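PDB 4UYT: flocculation protein FLO11 from Saccharomyces cerevisiae, which mediates homotypic cell-cell adhesion during flocculation, here through its N-terminal Flo11 domain, and takes part in substrate adhesion, invasive and pseudohyphal growth and biofilm formation. Local coordinates for residues D35-S40 / Q48-V53; V114-F119 / F166-D171; I70-P75 / A99-Y104; H52-E57 / P94-A99. All coordinates share one frame; numbering follows the deposited sequence.

Contact 1 (D35-S40 / Q48-V53); sequences DVTSVS and QITIHV. With NA (sodium ion), chain G.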
loop_
_atom_site.group_PDB
_atom_site.type_symbol
_atom_site.label_atom_id
_atom_site.label_comp_id
_atom_site.label_asym_id
_atom_site.label_seq_id
_atom_site.Cartn_x
_atom_site.Cartn_y
_atom_site.Cartn_z
ATOM N N ASP A 35 -4.952 -2.987 3.554
ATOM C CA ASP A 35 -5.976 -3.763 2.903
ATOM C C ASP A 35 -6.292 -3.106 1.555
ATOM O O ASP A 35 -6.245 -1.906 1.411
ATOM C CB ASP A 35 -7.239 -3.826 3.775
ATOM C CG ASP A 35 -8.201 -4.890 3.361
ATOM O OD1 ASP A 35 -7.839 -5.795 2.584
ATOM O OD2 ASP A 35 -9.332 -4.855 3.907
ATOM N N VAL A 36 -6.650 -3.921 0.596
ATOM C CA VAL A 36 -7.152 -3.459 -0.716
ATOM C C VAL A 36 -8.660 -3.583 -0.643
ATOM O O VAL A 36 -9.200 -4.681 -0.571
ATOM C CB VAL A 36 -6.557 -4.261 -1.881
ATOM C CG1 VAL A 36 -7.187 -3.780 -3.192
ATOM C CG2 VAL A 36 -5.041 -4.139 -1.919
ATOM N N THR A 37 -9.340 -2.443 -0.585
ATOM C CA THR A 37 -10.751 -2.415 -0.309
ATOM C C THR A 37 -11.665 -2.363 -1.534
ATOM O O THR A 37 -12.842 -2.680 -1.422
ATOM C CB THR A 37 -11.092 -1.251 0.625
ATOM O OG1 THR A 37 -10.732 -0.028 -0.008
ATOM C CG2 THR A 37 -10.349 -1.391 1.963
ATOM N N SER A 38 -11.162 -1.953 -2.685
ATOM C CA SER A 38 -11.910 -2.052 -3.927
ATOM C C SER A 38 -10.942 -2.151 -5.081
ATOM O O SER A 38 -9.840 -1.597 -5.041
ATOM C CB SER A 38 -12.868 -0.876 -4.157
ATOM O OG SER A 38 -12.171 0.338 -4.193
ATOM N N VAL A 39 -11.421 -2.814 -6.121
ATOM C CA VAL A 39 -10.707 -2.992 -7.366
ATOM C C VAL A 39 -11.725 -2.868 -8.481
ATOM O O VAL A 39 -12.734 -3.561 -8.471
ATOM C CB VAL A 39 -10.012 -4.368 -7.425
ATOM C CG1 VAL A 39 -9.416 -4.589 -8.810
ATOM C CG2 VAL A 39 -8.951 -4.537 -6.344
ATOM N N SER A 40 -11.440 -2.019 -9.465
ATOM C CA SER A 40 -12.252 -1.880 -10.655
ATOM C C SER A 40 -11.380 -1.972 -11.878
ATOM O O SER A 40 -10.365 -1.283 -12.008
ATOM C CB SER A 40 -12.955 -0.521 -10.637
ATOM O OG SER A 40 -13.734 -0.275 -11.778
ATOM N N GLN A 48 -8.156 0.241 -11.260
ATOM C CA GLN A 48 -8.179 1.284 -10.259
ATOM C C GLN A 48 -8.432 0.621 -8.917
ATOM O O GLN A 48 -9.451 -0.048 -8.737
ATOM C CB GLN A 48 -9.271 2.294 -10.585
ATOM C CG GLN A 48 -9.266 3.473 -9.643
ATOM C CD GLN A 48 -10.177 4.560 -10.100
ATOM O OE1 GLN A 48 -11.376 4.383 -10.128
ATOM N NE2 GLN A 48 -9.615 5.696 -10.474
ATOM N N ILE A 49 -7.475 0.748 -7.994
ATOM C CA ILE A 49 -7.554 0.107 -6.699
ATOM C C ILE A 49 -7.560 1.138 -5.596
ATOM O O ILE A 49 -7.004 2.226 -5.774
ATOM C CB ILE A 49 -6.424 -0.924 -6.496
ATOM C CG1 ILE A 49 -5.055 -0.306 -6.227
ATOM C CG2 ILE A 49 -6.393 -1.853 -7.691
ATOM C CD1 ILE A 49 -3.985 -1.322 -5.871
ATOM N N THR A 50 -8.172 0.765 -4.480
ATOM C CA THR A 50 -8.170 1.590 -3.307
ATOM C C THR A 50 -7.534 0.765 -2.176
ATOM O O THR A 50 -7.912 -0.376 -1.949
ATOM C CB THR A 50 -9.582 2.020 -2.932
ATOM O OG1 THR A 50 -10.111 2.787 -4.032
ATOM C CG2 THR A 50 -9.592 2.879 -1.683
ATOM N N ILE A 51 -6.616 1.397 -1.470
ATOM C CA ILE A 51 -5.983 0.820 -0.311
ATOM C C ILE A 51 -6.377 1.575 0.950
ATOM O O ILE A 51 -6.661 2.772 0.886
ATOM C CB ILE A 51 -4.440 0.740 -0.456
ATOM C CG1 ILE A 51 -3.781 2.121 -0.546
ATOM C CG2 ILE A 51 -4.080 -0.134 -1.640
ATOM C CD1 ILE A 51 -2.260 2.118 -0.503
ATOM N N HIS A 52 -6.343 0.865 2.084
ATOM C CA HIS A 52 -6.577 1.427 3.386
ATOM C C HIS A 52 -5.420 0.994 4.265
ATOM O O HIS A 52 -5.227 -0.207 4.488
ATOM C CB HIS A 52 -7.904 0.932 3.954
ATOM C CG HIS A 52 -8.252 1.497 5.292
ATOM N ND1 HIS A 52 -9.154 0.902 6.132
ATOM C CD2 HIS A 52 -7.848 2.628 5.904
ATOM C CE1 HIS A 52 -9.289 1.645 7.208
ATOM N NE2 HIS A 52 -8.503 2.695 7.095
ATOM N N VAL A 53 -4.656 1.952 4.772
ATOM C CA VAL A 53 -3.478 1.720 5.586
ATOM C C VAL A 53 -3.736 2.238 6.985
ATOM O O VAL A 53 -4.212 3.348 7.138
ATOM C CB VAL A 53 -2.237 2.402 4.977
ATOM C CG1 VAL A 53 -1.020 2.259 5.850
ATOM C CG2 VAL A 53 -1.968 1.806 3.599
HETATM NA NA NA G . -11.160 1.083 -6.760
HETATM O O HOH W 1 -9.766 -2.472 5.687
HETATM O O HOH W 2 -12.376 2.816 -7.907
#

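Contact 2 (V114-F119 / F166-D171); sequences VWMPNF and FYWNID. With NA (sodium ion), chain B.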
loop_
_atom_site.group_PDB
_atom_site.type_symbol
_atom_site.label_atom_id
_atom_site.label_comp_id
_atom_site.label_asym_id
_atom_site.label_seq_id
_atom_site.Cartn_x
_atom_site.Cartn_y
_atom_site.Cartn_z
ATOM N N VAL A 114 -5.299 -12.465 -11.238
ATOM C CA VAL A 114 -4.001 -11.846 -11.390
ATOM C C VAL A 114 -3.593 -11.212 -10.062
ATOM O O VAL A 114 -4.441 -10.704 -9.321
ATOM C CB VAL A 114 -3.960 -10.773 -12.518
ATOM C CG1 VAL A 114 -3.739 -11.409 -13.890
ATOM C CG2 VAL A 114 -5.170 -9.836 -12.444
ATOM N N TRP A 115 -2.294 -11.170 -9.832
ATOM C CA TRP A 115 -1.689 -10.503 -8.709
ATOM C C TRP A 115 -1.628 -9.002 -8.905
ATOM O O TRP A 115 -1.257 -8.478 -9.964
ATOM C CB TRP A 115 -0.255 -10.978 -8.503
ATOM C CG TRP A 115 -0.115 -12.361 -7.939
ATOM C CD1 TRP A 115 0.215 -13.490 -8.603
ATOM C CD2 TRP A 115 -0.254 -12.722 -6.567
ATOM N NE1 TRP A 115 0.290 -14.534 -7.730
ATOM C CE2 TRP A 115 0.033 -14.093 -6.459
ATOM C CE3 TRP A 115 -0.549 -12.006 -5.409
ATOM C CZ2 TRP A 115 -0.002 -14.773 -5.234
ATOM C CZ3 TRP A 115 -0.548 -12.673 -4.198
ATOM C CH2 TRP A 115 -0.282 -14.054 -4.119
ATOM N N MET A 116 -1.908 -8.296 -7.834
ATOM C CA MET A 116 -1.489 -6.921 -7.716
ATOM C C MET A 116 0.031 -6.820 -7.903
ATOM O O MET A 116 0.757 -7.570 -7.261
ATOM C CB MET A 116 -1.839 -6.450 -6.317
ATOM C CG MET A 116 -1.571 -4.989 -6.032
ATOM S SD MET A 116 -1.980 -4.571 -4.339
ATOM C CE MET A 116 -0.528 -5.171 -3.490
ATOM N N PRO A 117 0.534 -5.875 -8.708
ATOM C CA PRO A 117 1.987 -5.649 -8.737
ATOM C C PRO A 117 2.385 -4.983 -7.436
ATOM O O PRO A 117 1.680 -4.072 -6.977
ATOM C CB PRO A 117 2.164 -4.716 -9.955
ATOM C CG PRO A 117 0.857 -3.944 -10.032
ATOM C CD PRO A 117 -0.207 -4.920 -9.557
ATOM N N ASN A 118 3.488 -5.403 -6.839
ATOM C CA ASN A 118 3.857 -4.908 -5.533
ATOM C C ASN A 118 4.451 -3.508 -5.631
ATOM O O ASN A 118 4.991 -3.079 -6.637
ATOM C CB ASN A 118 4.776 -5.911 -4.857
ATOM C CG ASN A 118 4.042 -7.177 -4.498
ATOM O OD1 ASN A 118 4.500 -8.311 -4.837
ATOM N ND2 ASN A 118 2.933 -7.054 -3.860
ATOM N N PHE A 119 4.363 -2.816 -4.519
ATOM C CA PHE A 119 4.802 -1.442 -4.427
ATOM C C PHE A 119 5.290 -1.206 -3.002
ATOM O O PHE A 119 5.208 -2.075 -2.137
ATOM C CB PHE A 119 3.672 -0.464 -4.846
ATOM C CG PHE A 119 2.396 -0.629 -4.048
ATOM C CD1 PHE A 119 2.237 -0.021 -2.830
ATOM C CD2 PHE A 119 1.349 -1.397 -4.527
ATOM C CE1 PHE A 119 1.071 -0.191 -2.087
ATOM C CE2 PHE A 119 0.177 -1.566 -3.808
ATOM C CZ PHE A 119 0.055 -0.946 -2.587
ATOM N N PHE A 166 -2.016 -9.157 -2.891
ATOM C CA PHE A 166 -3.430 -9.380 -3.144
ATOM C C PHE A 166 -3.612 -9.823 -4.564
ATOM O O PHE A 166 -2.791 -9.514 -5.444
ATOM C CB PHE A 166 -4.238 -8.100 -2.910
ATOM C CG PHE A 166 -4.317 -7.723 -1.474
ATOM C CD1 PHE A 166 -3.281 -7.027 -0.860
ATOM C CD2 PHE A 166 -5.450 -8.055 -0.712
ATOM C CE1 PHE A 166 -3.361 -6.727 0.490
ATOM C CE2 PHE A 166 -5.521 -7.727 0.639
ATOM C CZ PHE A 166 -4.483 -7.059 1.216
ATOM N N TYR A 167 -4.737 -10.480 -4.826
ATOM C CA TYR A 167 -5.093 -10.836 -6.197
ATOM C C TYR A 167 -6.596 -10.714 -6.378
ATOM O O TYR A 167 -7.375 -10.602 -5.431
ATOM C CB TYR A 167 -4.558 -12.228 -6.535
ATOM C CG TYR A 167 -5.168 -13.403 -5.789
ATOM C CD1 TYR A 167 -6.413 -13.894 -6.141
ATOM C CD2 TYR A 167 -4.441 -14.108 -4.850
ATOM C CE1 TYR A 167 -6.954 -15.008 -5.574
ATOM C CE2 TYR A 167 -4.976 -15.264 -4.255
ATOM C CZ TYR A 167 -6.253 -15.690 -4.632
ATOM O OH TYR A 167 -6.847 -16.818 -4.103
ATOM N N TRP A 168 -7.015 -10.699 -7.637
ATOM C CA TRP A 168 -8.414 -10.487 -7.994
ATOM C C TRP A 168 -8.631 -11.006 -9.424
ATOM O O TRP A 168 -7.713 -11.398 -10.122
ATOM C CB TRP A 168 -8.796 -9.028 -7.898
ATOM C CG TRP A 168 -7.921 -8.090 -8.666
ATOM C CD1 TRP A 168 -7.954 -7.831 -10.016
ATOM C CD2 TRP A 168 -6.885 -7.275 -8.141
ATOM N NE1 TRP A 168 -6.990 -6.912 -10.358
ATOM C CE2 TRP A 168 -6.333 -6.531 -9.226
ATOM C CE3 TRP A 168 -6.382 -7.056 -6.849
ATOM C CZ2 TRP A 168 -5.357 -5.565 -9.056
ATOM C CZ3 TRP A 168 -5.407 -6.103 -6.680
ATOM C CH2 TRP A 168 -4.910 -5.362 -7.775
ATOM N N ASN A 169 -9.887 -10.981 -9.845
ATOM C CA ASN A 169 -10.250 -11.523 -11.144
ATOM C C ASN A 169 -9.755 -10.648 -12.315
ATOM O O ASN A 169 -9.939 -9.432 -12.321
ATOM C CB ASN A 169 -11.744 -11.724 -11.275
ATOM C CG ASN A 169 -12.218 -13.007 -10.609
ATOM O OD1 ASN A 169 -11.681 -13.441 -9.586
ATOM N ND2 ASN A 169 -13.241 -13.611 -11.172
ATOM N N ILE A 170 -9.232 -11.312 -13.322
ATOM C CA ILE A 170 -8.857 -10.674 -14.585
ATOM C C ILE A 170 -10.075 -9.958 -15.159
ATOM O O ILE A 170 -11.173 -10.534 -15.258
ATOM C CB ILE A 170 -8.306 -11.719 -15.565
ATOM C CG1 ILE A 170 -6.991 -12.313 -15.047
ATOM C CG2 ILE A 170 -8.110 -11.122 -16.959
ATOM C CD1 ILE A 170 -6.600 -13.615 -15.716
ATOM N N ASP A 171 -9.875 -8.700 -15.525
ATOM C CA ASP A 171 -10.889 -7.805 -16.090
ATOM C C ASP A 171 -12.090 -7.633 -15.146
ATOM O O ASP A 171 -13.144 -7.130 -15.553
ATOM C CB ASP A 171 -11.335 -8.264 -17.469
ATOM C CG ASP A 171 -10.184 -8.386 -18.445
ATOM O OD1 ASP A 171 -9.156 -7.684 -18.230
ATOM O OD2 ASP A 171 -10.283 -9.187 -19.395
HETATM NA NA NA B . 1.123 -17.288 -8.034
HETATM O O HOH W 3 0.789 -8.650 -4.687
HETATM O O HOH W 4 -0.360 -19.346 -8.415
#

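Contact 3 (I70-P75 / A99-Y104); sequences IGVTGP and ATFEVY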
loop_
_atom_site.group_PDB
_atom_site.type_symbol
_atom_site.label_atom_id
_atom_site.label_comp_id
_atom_site.label_asym_id
_atom_site.label_seq_id
_atom_site.Cartn_x
_atom_site.Cartn_y
_atom_site.Cartn_z
ATOM N N ILE A 70 5.558 4.387 -4.064
ATOM C CA ILE A 70 6.613 4.281 -5.052
ATOM C C ILE A 70 6.679 2.869 -5.590
ATOM O O ILE A 70 6.104 1.926 -5.035
ATOM C CB ILE A 70 7.983 4.672 -4.445
ATOM C CG1 ILE A 70 8.370 3.790 -3.245
ATOM C CG2 ILE A 70 7.988 6.149 -4.073
ATOM C CD1 ILE A 70 9.764 4.039 -2.720
ATOM N N GLY A 71 7.396 2.714 -6.691
ATOM C CA GLY A 71 7.558 1.406 -7.279
ATOM C C GLY A 71 6.270 0.855 -7.864
ATOM O O GLY A 71 6.111 -0.340 -7.938
ATOM N N VAL A 72 5.365 1.735 -8.315
ATOM C CA VAL A 72 4.091 1.283 -8.821
ATOM C C VAL A 72 4.247 0.899 -10.293
ATOM O O VAL A 72 4.817 1.643 -11.102
ATOM C CB VAL A 72 3.007 2.374 -8.720
ATOM C CG1 VAL A 72 1.704 1.908 -9.337
ATOM C CG2 VAL A 72 2.784 2.737 -7.260
ATOM N N THR A 73 3.749 -0.278 -10.633
ATOM C CA THR A 73 3.637 -0.697 -12.012
ATOM C C THR A 73 2.256 -0.259 -12.473
ATOM O O THR A 73 1.252 -0.873 -12.110
ATOM C CB THR A 73 3.812 -2.212 -12.139
ATOM O OG1 THR A 73 5.105 -2.578 -11.640
ATOM C CG2 THR A 73 3.643 -2.653 -13.568
ATOM N N GLY A 74 2.193 0.830 -13.219
ATOM C CA GLY A 74 0.927 1.470 -13.578
ATOM C C GLY A 74 1.226 2.746 -14.364
ATOM O O GLY A 74 2.377 3.034 -14.674
ATOM N N PRO A 75 0.198 3.523 -14.668
ATOM C CA PRO A 75 0.385 4.729 -15.458
ATOM C C PRO A 75 1.300 5.726 -14.793
ATOM O O PRO A 75 1.986 6.467 -15.479
ATOM C CB PRO A 75 -1.047 5.269 -15.657
ATOM C CG PRO A 75 -1.941 4.068 -15.448
ATOM C CD PRO A 75 -1.218 3.223 -14.457
ATOM N N ALA A 99 -5.969 5.518 -0.305
ATOM C CA ALA A 99 -5.445 6.049 -1.560
ATOM C C ALA A 99 -6.037 5.240 -2.684
ATOM O O ALA A 99 -6.224 4.038 -2.533
ATOM C CB ALA A 99 -3.926 5.977 -1.591
ATOM N N THR A 100 -6.275 5.901 -3.806
ATOM C CA THR A 100 -6.790 5.255 -5.016
ATOM C C THR A 100 -5.857 5.571 -6.168
ATOM O O THR A 100 -5.477 6.722 -6.371
ATOM C CB THR A 100 -8.232 5.722 -5.301
ATOM O OG1 THR A 100 -9.102 5.358 -4.214
ATOM C CG2 THR A 100 -8.767 5.096 -6.552
ATOM N N PHE A 101 -5.472 4.554 -6.915
ATOM C CA PHE A 101 -4.510 4.724 -7.992
ATOM C C PHE A 101 -4.639 3.536 -8.910
ATOM O O PHE A 101 -5.324 2.578 -8.610
ATOM C CB PHE A 101 -3.077 4.906 -7.488
ATOM C CG PHE A 101 -2.572 3.761 -6.642
ATOM C CD1 PHE A 101 -2.882 3.670 -5.281
ATOM C CD2 PHE A 101 -1.763 2.786 -7.189
ATOM C CE1 PHE A 101 -2.427 2.632 -4.515
ATOM C CE2 PHE A 101 -1.286 1.748 -6.404
ATOM C CZ PHE A 101 -1.628 1.675 -5.072
ATOM N N GLU A 102 -3.987 3.637 -10.077
ATOM C CA GLU A 102 -4.068 2.596 -11.085
ATOM C C GLU A 102 -2.794 1.730 -11.108
ATOM O O GLU A 102 -1.673 2.202 -10.940
ATOM C CB GLU A 102 -4.344 3.192 -12.462
ATOM C CG GLU A 102 -5.752 3.738 -12.567
ATOM C CD GLU A 102 -6.020 4.411 -13.904
ATOM O OE1 GLU A 102 -5.145 5.086 -14.462
ATOM O OE2 GLU A 102 -7.128 4.302 -14.394
ATOM N N VAL A 103 -3.030 0.446 -11.373
ATOM C CA VAL A 103 -1.967 -0.523 -11.523
ATOM C C VAL A 103 -2.216 -1.321 -12.788
ATOM O O VAL A 103 -3.357 -1.494 -13.213
ATOM C CB VAL A 103 -1.858 -1.475 -10.316
ATOM C CG1 VAL A 103 -1.534 -0.698 -9.053
ATOM C CG2 VAL A 103 -3.121 -2.309 -10.142
ATOM N N TYR A 104 -1.134 -1.866 -13.334
ATOM C CA TYR A 104 -1.223 -2.869 -14.362
ATOM C C TYR A 104 -0.982 -4.219 -13.687
ATOM O O TYR A 104 0.092 -4.469 -13.133
ATOM C CB TYR A 104 -0.151 -2.661 -15.441
ATOM C CG TYR A 104 -0.065 -1.290 -16.051
ATOM C CD1 TYR A 104 -1.191 -0.567 -16.434
ATOM C CD2 TYR A 104 1.195 -0.726 -16.301
ATOM C CE1 TYR A 104 -1.091 0.675 -17.030
ATOM C CE2 TYR A 104 1.298 0.520 -16.885
ATOM C CZ TYR A 104 0.167 1.217 -17.252
ATOM O OH TYR A 104 0.322 2.438 -17.839
#

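Contact 4 (H52-E57 / P94-A99); sequences HVKGKE and PTDFTA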
loop_
_atom_site.group_PDB
_atom_site.type_symbol
_atom_site.label_atom_id
_atom_site.label_comp_id
_atom_site.label_asym_id
_atom_site.label_seq_id
_atom_site.Cartn_x
_atom_site.Cartn_y
_atom_site.Cartn_z
ATOM N N HIS A 52 -6.343 0.865 2.084
ATOM C CA HIS A 52 -6.577 1.427 3.386
ATOM C C HIS A 52 -5.420 0.994 4.265
ATOM O O HIS A 52 -5.227 -0.207 4.488
ATOM C CB HIS A 52 -7.904 0.932 3.954
ATOM C CG HIS A 52 -8.252 1.497 5.292
ATOM N ND1 HIS A 52 -9.154 0.902 6.132
ATOM C CD2 HIS A 52 -7.848 2.628 5.904
ATOM C CE1 HIS A 52 -9.289 1.645 7.208
ATOM N NE2 HIS A 52 -8.503 2.695 7.095
ATOM N N VAL A 53 -4.656 1.952 4.772
ATOM C CA VAL A 53 -3.478 1.720 5.586
ATOM C C VAL A 53 -3.736 2.238 6.985
ATOM O O VAL A 53 -4.212 3.348 7.138
ATOM C CB VAL A 53 -2.237 2.402 4.977
ATOM C CG1 VAL A 53 -1.020 2.259 5.850
ATOM C CG2 VAL A 53 -1.968 1.806 3.599
ATOM N N LYS A 54 -3.460 1.399 7.986
ATOM C CA LYS A 54 -3.606 1.793 9.378
ATOM C C LYS A 54 -2.340 1.516 10.141
ATOM O O LYS A 54 -1.649 0.539 9.890
ATOM C CB LYS A 54 -4.756 1.042 10.034
ATOM C CG LYS A 54 -6.124 1.312 9.417
ATOM C CD LYS A 54 -7.060 0.289 10.040
ATOM C CE LYS A 54 -8.527 0.607 9.961
ATOM N NZ LYS A 54 -9.255 0.031 11.122
ATOM N N GLY A 55 -2.035 2.424 11.055
ATOM C CA GLY A 55 -0.952 2.251 12.004
ATOM C C GLY A 55 -1.475 1.756 13.351
ATOM O O GLY A 55 -2.624 2.024 13.711
ATOM N N LYS A 56 -0.632 1.065 14.112
ATOM C CA LYS A 56 -1.063 0.501 15.390
ATOM C C LYS A 56 -1.528 1.572 16.371
ATOM O O LYS A 56 -2.524 1.401 17.080
ATOM C CB LYS A 56 0.076 -0.322 16.016
ATOM C CG LYS A 56 -0.340 -1.102 17.254
ATOM C CD LYS A 56 0.569 -2.285 17.562
ATOM C CE LYS A 56 0.097 -3.070 18.778
ATOM N NZ LYS A 56 0.758 -4.407 18.836
ATOM N N GLU A 57 -0.769 2.661 16.414
ATOM C CA GLU A 57 -1.104 3.822 17.211
ATOM C C GLU A 57 -1.337 5.008 16.305
ATOM O O GLU A 57 -0.840 5.063 15.170
ATOM C CB GLU A 57 0.042 4.159 18.168
ATOM C CG GLU A 57 0.489 3.017 19.078
ATOM C CD GLU A 57 -0.580 2.566 20.060
ATOM O OE1 GLU A 57 -1.474 3.370 20.398
ATOM O OE2 GLU A 57 -0.517 1.403 20.515
ATOM N N PRO A 94 -1.554 9.921 8.762
ATOM C CA PRO A 94 -0.607 8.960 8.187
ATOM C C PRO A 94 -0.762 7.570 8.802
ATOM O O PRO A 94 -0.126 6.642 8.330
ATOM C CB PRO A 94 0.757 9.574 8.521
ATOM C CG PRO A 94 0.502 10.333 9.779
ATOM C CD PRO A 94 -0.889 10.892 9.646
ATOM N N THR A 95 -1.573 7.449 9.855
ATOM C CA THR A 95 -1.856 6.176 10.488
ATOM C C THR A 95 -3.300 5.708 10.260
ATOM O O THR A 95 -3.696 4.708 10.838
ATOM C CB THR A 95 -1.481 6.191 11.987
ATOM O OG1 THR A 95 -2.145 7.252 12.678
ATOM C CG2 THR A 95 0.008 6.352 12.126
ATOM N N ASP A 96 -4.047 6.369 9.371
ATOM C CA ASP A 96 -5.345 5.860 8.944
ATOM C C ASP A 96 -5.708 6.604 7.670
ATOM O O ASP A 96 -6.277 7.698 7.713
ATOM C CB ASP A 96 -6.437 6.021 10.013
ATOM C CG ASP A 96 -7.677 5.218 9.701
ATOM O OD1 ASP A 96 -7.886 4.905 8.518
ATOM O OD2 ASP A 96 -8.415 4.897 10.641
ATOM N N PHE A 97 -5.330 6.052 6.527
ATOM C CA PHE A 97 -5.545 6.730 5.257
ATOM C C PHE A 97 -5.931 5.762 4.189
ATOM O O PHE A 97 -5.712 4.565 4.288
ATOM C CB PHE A 97 -4.320 7.556 4.828
ATOM C CG PHE A 97 -3.070 6.764 4.500
ATOM C CD1 PHE A 97 -2.834 6.288 3.220
ATOM C CD2 PHE A 97 -2.091 6.508 5.486
ATOM C CE1 PHE A 97 -1.668 5.599 2.924
ATOM C CE2 PHE A 97 -0.923 5.808 5.190
ATOM C CZ PHE A 97 -0.727 5.362 3.895
ATOM N N THR A 98 -6.514 6.329 3.147
ATOM C CA THR A 98 -6.814 5.617 1.943
ATOM C C THR A 98 -6.124 6.285 0.759
ATOM O O THR A 98 -5.769 7.452 0.793
ATOM C CB THR A 98 -8.333 5.529 1.669
ATOM O OG1 THR A 98 -8.861 6.848 1.467
ATOM C CG2 THR A 98 -9.044 4.847 2.786
ATOM N N ALA A 99 -5.969 5.518 -0.305
ATOM C CA ALA A 99 -5.445 6.049 -1.560
ATOM C C ALA A 99 -6.037 5.240 -2.684
ATOM O O ALA A 99 -6.224 4.038 -2.533
ATOM C CB ALA A 99 -3.926 5.977 -1.591
#

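Contact 1 (D35-S40 / Q48-V53)
Backbone hydrogen bonds join Asp35 to His52 and Ser40 to Gln48 in both directions. Between them Thr50 N donates to Ser38 O, and Thr50 O accepts from Thr37 N at 2.9 Å. The antiparallel register slips by one residue here, since Val36 faces Ile51 while Ser38 already faces Thr50. Thr37 is thus the extra residue of a beta bulge, and its psi of -20° breaks the extended course. Ser38 N, turned aside by the bulge, is buried with no partner in the model. The two segments are the arms of the beta hairpin 32-43/46-55, in the fibronectin type III-like Flo11 domain. On the polar face a sodium ion sits between the arms, bound by Ser38 OG and Gln48 O, each at 2.9 Å, and by a water at 2.4 Å that also donates to Gln48 OE1. In the conformer described, one of two modelled for Ser38, chi1 of 59° sets OG between the backbone N and the carbonyl carbon, on the ion's side. Thr50 OG1 is hydrogen-bonded to Thr100 OG1 of the next strand. Further along, Thr37 CG2 lies 3.9 Å from His52 CB. On the apolar face Val39 and Ile49 run side by side, CG2 to CG2 at 3.9 Å, while Val36 CG2 meets Ile51 CG2 at 4.1 Å. Phe166 packs on Val36, and Trp168 on Val39 and Ile49.

Contact 2 (V114-F119 / F166-D171)
The six-membered ring of Trp115 takes the edge of the Tyr167 ring on one face, an edge-to-face pair with centroids 5.6 Å apart and planes at 79°. Tyr167 CD2 stands above the indole toward its rim. At the indole edge, in plane, a sodium ion lies 2.9 Å from Trp115 NE1. The Trp168 ring, on the other side of the sheet, carries the Met116 backbone N over one face near the rim; Met116 CB reaches Trp168 CH2 at 3.6 Å. Met116 CE, turned by the bend at chi3 (80°), meets the edge of Phe166 at CD1. Beyond the rings Val114 CG1 touches Ile170 CG1 at 3.6 Å, the two side chains crossing at about a right angle. Strands 113-115 and 166-169 pair antiparallel in a small three-stranded sheet: Val114 and Trp168 exchange backbone bonds, and Met116 N donates to Phe166 O at 2.8 Å. A water on Met116 O binds Asn118 ND2 and Phe166 N weakly. Trp168 also packs on Val39 and Ile49, joining this sheet to the hairpin. The chemistry is largely aromatic and apolar on both faces, with Trp115 and Tyr167 partly exposed, consistent with a place in the domain's aromatic surface bands.

Contact 3 (I70-P75 / A99-Y104)
A loop linking strands 64-70 and 79-83 lies against the end of strand 96-104, an outermost strand of the four-stranded sheet, and Gly74 meets the ring of Tyr104 there. Gly74 CA sits over one ring face, 3.5 Å from the centroid and 16° off the normal, a CH-pi contact. Gly74 C comes within 3.4 Å of Tyr104 CE2 on the same face. The backbone is nearly fully extended at this glycine, and a CB would clash with Glu102 O, so the absence of a side chain lets the loop lie close to the strand. Pro75 continues across the ring: its CD is 3.6 Å from Tyr104 CE1, and its CA is 3.3 Å from Tyr104 OH. One hydrogen bond ties the backbones, Tyr104 N to Thr73 O at 2.9 Å. The same oxygen receives a CA-H contact from Val103. The touching parts run 87° apart, so the loop crosses the strand end instead of pairing along it, bridging two sheets of the fibronectin type III-like domain. On the inner side Val72 carries the contact through CG1, which chi1 of 176° sets anti to the backbone N; it lies 4.2 Å from both Phe101 CD2 and Val103 CG1. Phe119 also packs on Val72 and sets its ring edge-to-face with Phe101. At the outer end Pro75 crosses Glu102 at about a right angle, with CG 3.5 Å from Glu102 OE1.

Contact 4 (H52-E57 / P94-A99)
The antiparallel pairing of strands 46-55 and 96-104, at one edge of the four-stranded sheet of this fibronectin type III-like domain, brings His52 to Asp96 on its outer face. His52 NE2 donates to Asp96 OD1 at 2.7 Å. The acceptor lies in the imidazole plane, whereas the donor meets the carboxylate on its syn side, 30° out of the carboxylate plane. At the ring edge His52 CD2 also approaches Phe97 O, at 3.3 Å. On the opposite face Val53 and Phe97 point the same way, and Val53 CB stands over the Phe97 ring, 3.8 Å from the centroid, as a CH-pi contact; Ile121 and Phe123 of strand 120-125 cover Val53 and Phe97 respectively. The backbones of these two residues bond in both directions, Val53 N to Phe97 O at 2.9 Å. Farther on, Gly55 N reaches Thr95 O at 2.8 Å from above the carbonyl plane, and Thr95 CG2 touches Glu57 O at 3.4 Å. The short bond to the carboxylate would probably favour a protonated imidazole.

Overall arrangement
From the N terminus, strand 32-43 turns into strand 46-55, and contact 1 closes this short hairpin. The second arm continues into contact 4, which shares His52 and Val53 with it and closes the longer excursion to strand 96-104. Contact 3 opens within that excursion and ends beyond it: the two share Ala99 and cross along the chain, with centres about 18 Å apart. Contact 2 follows in series, bringing strand 166-169 back to strand 113-115. Contacts 1 and 4 thus join three neighbouring strands of one sheet, contact 3 ties a loop of the five-stranded sheet to edge strand 96-104 of the four-stranded one, and contact 2 pairs two strands of the three-stranded sheet, whose Phe166 and Trp168 rest on the hairpin.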